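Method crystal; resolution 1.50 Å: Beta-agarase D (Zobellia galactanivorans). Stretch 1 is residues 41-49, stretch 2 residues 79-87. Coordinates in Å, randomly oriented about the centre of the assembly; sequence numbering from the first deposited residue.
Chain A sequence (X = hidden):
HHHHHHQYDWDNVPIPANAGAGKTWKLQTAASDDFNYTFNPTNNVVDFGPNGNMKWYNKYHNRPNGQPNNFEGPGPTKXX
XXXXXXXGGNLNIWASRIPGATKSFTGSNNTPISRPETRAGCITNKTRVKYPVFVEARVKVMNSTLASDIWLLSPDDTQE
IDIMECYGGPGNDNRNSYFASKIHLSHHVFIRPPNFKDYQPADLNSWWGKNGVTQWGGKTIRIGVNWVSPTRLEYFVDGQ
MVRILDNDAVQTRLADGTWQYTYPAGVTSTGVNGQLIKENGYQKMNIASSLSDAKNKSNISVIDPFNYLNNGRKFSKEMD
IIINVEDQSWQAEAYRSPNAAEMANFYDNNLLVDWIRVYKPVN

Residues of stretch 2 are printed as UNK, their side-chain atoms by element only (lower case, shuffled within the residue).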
# COMPACT_ATOMS: atom_id res chain seq x y z
N PRO A 41 -2.62 0.67 23.86
CA PRO A 41 -3.79 0.47 23.04
C PRO A 41 -5.07 0.77 23.82
O PRO A 41 -5.12 0.58 25.04
CB PRO A 41 -3.73 -1.03 22.69
CG PRO A 41 -2.89 -1.64 23.77
CD PRO A 41 -1.89 -0.59 24.10
N THR A 42 -6.08 1.25 23.11
CA THR A 42 -7.37 1.62 23.71
C THR A 42 -8.50 1.37 22.72
O THR A 42 -8.30 1.53 21.50
CB THR A 42 -7.37 3.12 24.15
OG1 THR A 42 -8.67 3.49 24.62
CG2 THR A 42 -6.98 4.04 22.99
N ASN A 43 -9.67 1.00 23.24
CA ASN A 43 -10.92 0.86 22.46
C ASN A 43 -11.45 2.21 21.98
O ASN A 43 -12.28 2.26 21.08
CB ASN A 43 -12.04 0.21 23.30
CG ASN A 43 -11.84 -1.29 23.54
OD1 ASN A 43 -11.43 -2.04 22.65
ND2 ASN A 43 -12.18 -1.74 24.75
N ASN A 44 -11.03 3.30 22.62
CA ASN A 44 -11.52 4.61 22.24
C ASN A 44 -10.84 5.11 20.97
O ASN A 44 -9.67 4.79 20.73
CB ASN A 44 -11.31 5.61 23.37
CG ASN A 44 -11.99 5.18 24.65
OD1 ASN A 44 -13.12 4.69 24.63
ND2 ASN A 44 -11.28 5.32 25.77
N VAL A 45 -11.58 5.89 20.19
CA VAL A 45 -10.98 6.59 19.05
C VAL A 45 -10.22 7.79 19.61
O VAL A 45 -10.83 8.69 20.21
CB VAL A 45 -12.03 7.10 18.05
CG1 VAL A 45 -11.34 7.85 16.91
CG2 VAL A 45 -12.85 5.94 17.54
N VAL A 46 -8.90 7.77 19.45
CA VAL A 46 -8.04 8.80 20.01
C VAL A 46 -6.93 9.20 19.04
O VAL A 46 -6.54 8.43 18.14
CB VAL A 46 -7.39 8.35 21.35
CG1 VAL A 46 -8.43 8.01 22.41
CG2 VAL A 46 -6.45 7.16 21.11
N ASP A 47 -6.41 10.40 19.25
CA ASP A 47 -5.19 10.84 18.59
C ASP A 47 -4.02 10.33 19.41
O ASP A 47 -4.12 10.17 20.64
CB ASP A 47 -5.11 12.37 18.56
CG ASP A 47 -6.16 13.02 17.68
OD1 ASP A 47 -6.71 12.37 16.75
OD2 ASP A 47 -6.42 14.23 17.90
N PHE A 48 -2.89 10.12 18.75
CA PHE A 48 -1.67 9.74 19.46
C PHE A 48 -0.42 10.28 18.79
O PHE A 48 -0.44 10.72 17.64
CB PHE A 48 -1.58 8.22 19.73
CG PHE A 48 -1.49 7.35 18.49
CD1 PHE A 48 -0.26 7.02 17.97
CD2 PHE A 48 -2.64 6.82 17.90
CE1 PHE A 48 -0.13 6.17 16.85
CE2 PHE A 48 -2.52 5.98 16.78
CZ PHE A 48 -1.26 5.66 16.25
N GLY A 49 0.67 10.29 19.54
CA GLY A 49 1.95 10.82 19.11
C GLY A 49 2.86 11.04 20.30
O GLY A 49 2.48 10.78 21.44
N UNK A 79 -11.76 -3.64 11.32
CA UNK A 79 -10.78 -2.79 11.97
C UNK A 79 -11.21 -2.44 13.39
O UNK A 79 -12.40 -2.20 13.65
c UNK A 79 -8.99 -1.37 6.39
n UNK A 79 -8.26 -2.64 8.42
c UNK A 79 -10.85 0.13 6.86
c UNK A 79 -9.90 -0.42 5.98
c UNK A 79 -8.69 -2.67 9.73
c UNK A 79 -10.50 -1.54 11.14
c UNK A 79 -9.75 -1.82 9.89
c UNK A 79 -9.03 -1.75 7.73
c UNK A 79 -9.99 -1.21 8.63
c UNK A 79 -10.90 -0.26 8.18
N UNK A 80 -10.25 -2.47 14.30
CA UNK A 80 -10.51 -2.31 15.72
C UNK A 80 -9.53 -1.32 16.34
O UNK A 80 -8.31 -1.40 16.15
c UNK A 80 -10.42 -3.65 16.44
c UNK A 80 -11.15 -3.64 17.77
s UNK A 80 -11.17 -5.25 18.51
c UNK A 80 -11.86 -4.82 20.08
N UNK A 81 -10.07 -0.37 17.10
CA UNK A 81 -9.26 0.69 17.69
C UNK A 81 -8.13 0.13 18.54
O UNK A 81 -7.01 0.67 18.50
c UNK A 81 -11.61 2.47 16.61
o UNK A 81 -12.79 2.18 16.81
c UNK A 81 -10.12 1.64 18.53
n UNK A 81 -11.05 2.43 15.39
c UNK A 81 -10.68 2.85 17.77
N UNK A 82 -8.40 -0.92 19.31
CA UNK A 82 -7.40 -1.38 20.29
C UNK A 82 -6.32 -2.30 19.72
O UNK A 82 -5.53 -2.87 20.49
o UNK A 82 -8.62 -3.87 20.18
c UNK A 82 -8.63 -3.35 21.31
n UNK A 82 -9.13 -3.97 22.38
c UNK A 82 -8.06 -1.98 21.55
N UNK A 83 -6.30 -2.45 18.39
CA UNK A 83 -5.26 -3.25 17.71
C UNK A 83 -4.13 -2.36 17.16
O UNK A 83 -3.51 -2.68 16.15
n UNK A 83 -7.30 -5.38 18.29
c UNK A 83 -5.88 -4.12 16.61
c UNK A 83 -7.70 -6.62 18.52
c UNK A 83 -6.47 -6.65 16.71
c UNK A 83 -6.54 -5.36 17.13
n UNK A 83 -7.21 -7.40 17.58
N UNK A 84 -3.85 -1.28 17.88
CA UNK A 84 -2.85 -0.27 17.51
C UNK A 84 -2.16 0.14 18.80
O UNK A 84 -2.82 0.42 19.79
c UNK A 84 -3.54 1.01 16.96
c UNK A 84 -4.35 0.70 15.69
c UNK A 84 -2.52 2.11 16.72
N UNK A 85 -0.83 0.12 18.79
CA UNK A 85 -0.06 0.64 19.93
C UNK A 85 1.29 1.15 19.44
O UNK A 85 1.73 0.84 18.33
c UNK A 85 0.15 -0.46 20.96
N UNK A 86 1.95 1.96 20.27
CA UNK A 86 3.33 2.32 19.99
C UNK A 86 4.11 1.94 21.23
O UNK A 86 3.74 2.34 22.33
c UNK A 86 3.50 3.83 19.64
c UNK A 86 2.57 4.18 18.48
c UNK A 86 4.95 4.17 19.27
N UNK A 87 5.17 1.14 21.05
CA UNK A 87 6.02 0.70 22.16
C UNK A 87 7.24 -0.02 21.64
O UNK A 87 7.23 -0.57 20.53
o UNK A 87 4.81 -1.38 22.50
c UNK A 87 5.26 -0.21 23.15
O HOH W 1 -5.25 1.77 20.28
O HOH W 2 -11.16 -1.48 20.24
O HOH W 3 -14.08 2.68 19.07

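Position 79 carries ten side-chain atoms, one carbon followed by fused five- and six-membered rings holding eight carbons and one nitrogen, and they touch nothing on stretch 1. That indole makes it Trp79. It is buried, so its packing belongs to the rest of the fold.

Position 80 has an unbranched chain of two carbons, a sulfur and a terminal carbon, the last 3.8 Å from Asn43 OD1. A thioether of this length is methionine, Met80. Its three chi angles are all t, and the extended chain carries its end, CE, to the first stretch.

At position 81 the side chain has three carbons, the third bearing one oxygen and one nitrogen. CB lies 3.4 Å from Asn43 O, and both the next carbon and the amide carbon come 3.8 Å from Val45 CG2. A carboxamide two carbons beyond CA means Gln81. Its CA-to-CB bond points toward stretch 1, and it is the residue of its stretch most covered by the other. A polar link is left to water 3, which donates to Asn43 O at 2.7 Å and to Gln81 OE1 at 2.6 Å.

Position 82 has two carbons, the second carrying an oxygen and a nitrogen, and its CA is 3.3 Å from Thr42 O, a close backbone approach. The shorter carboxamide is Asn82. Water 2 accepts from Asn82 N at 3.0 Å and donates to Asn43 OD1 at 2.5 Å.

Position 83 shows one carbon and a five-membered ring of three carbons and two nitrogens. Its CA-to-CB bond points away, and the side chain comes no nearer than 6.9 Å to stretch 1. The imidazole makes it His83. Its backbone closes a type I turn, with His83 N donating to Met80 O at 3.2 Å.

Position 84 has three carbons, branched at the first, and one of the two branch carbons rests 3.8 Å from Phe48 CZ. This is Val84, and the methyl is CG1. The backbone adds a CA-H...O contact, Pro41 CA to Val84 O at 3.4 Å.

Position 85 has a single carbon, CB, which meets Pro41 CD at 3.7 Å. That makes it Ala85, a small side chain against the proline ring.

Position 86 repeats the three-carbon branched pattern, with a branch carbon 3.7 Å from Phe48 CE1. It is Val86, and its CG2 makes an oblique approach to the ring.

Position 87 has one carbon and one oxygen, beyond reach of stretch 1: Ser87.

The contact runs without a clear direct hydrogen bond between the stretches. Its first rule is to let water complete the polar wiring: water 1 accepts from Thr42 N at 3.0 Å and lies 2.7 Å from Gln81 O and 2.8 Å from Val84 O, beside the two bridges at Asn43. The second rule is apolar anchoring, with Phe48 against two valines and Pro41 against Ala85. Within stretch 1, Asn44 N donates to Thr42 OG1 at 3.1 Å, tying the loop to itself while the CA-to-CB bond of Thr42 points away from the partner.

Stretch 2 (79-87) WMQNHVAVS
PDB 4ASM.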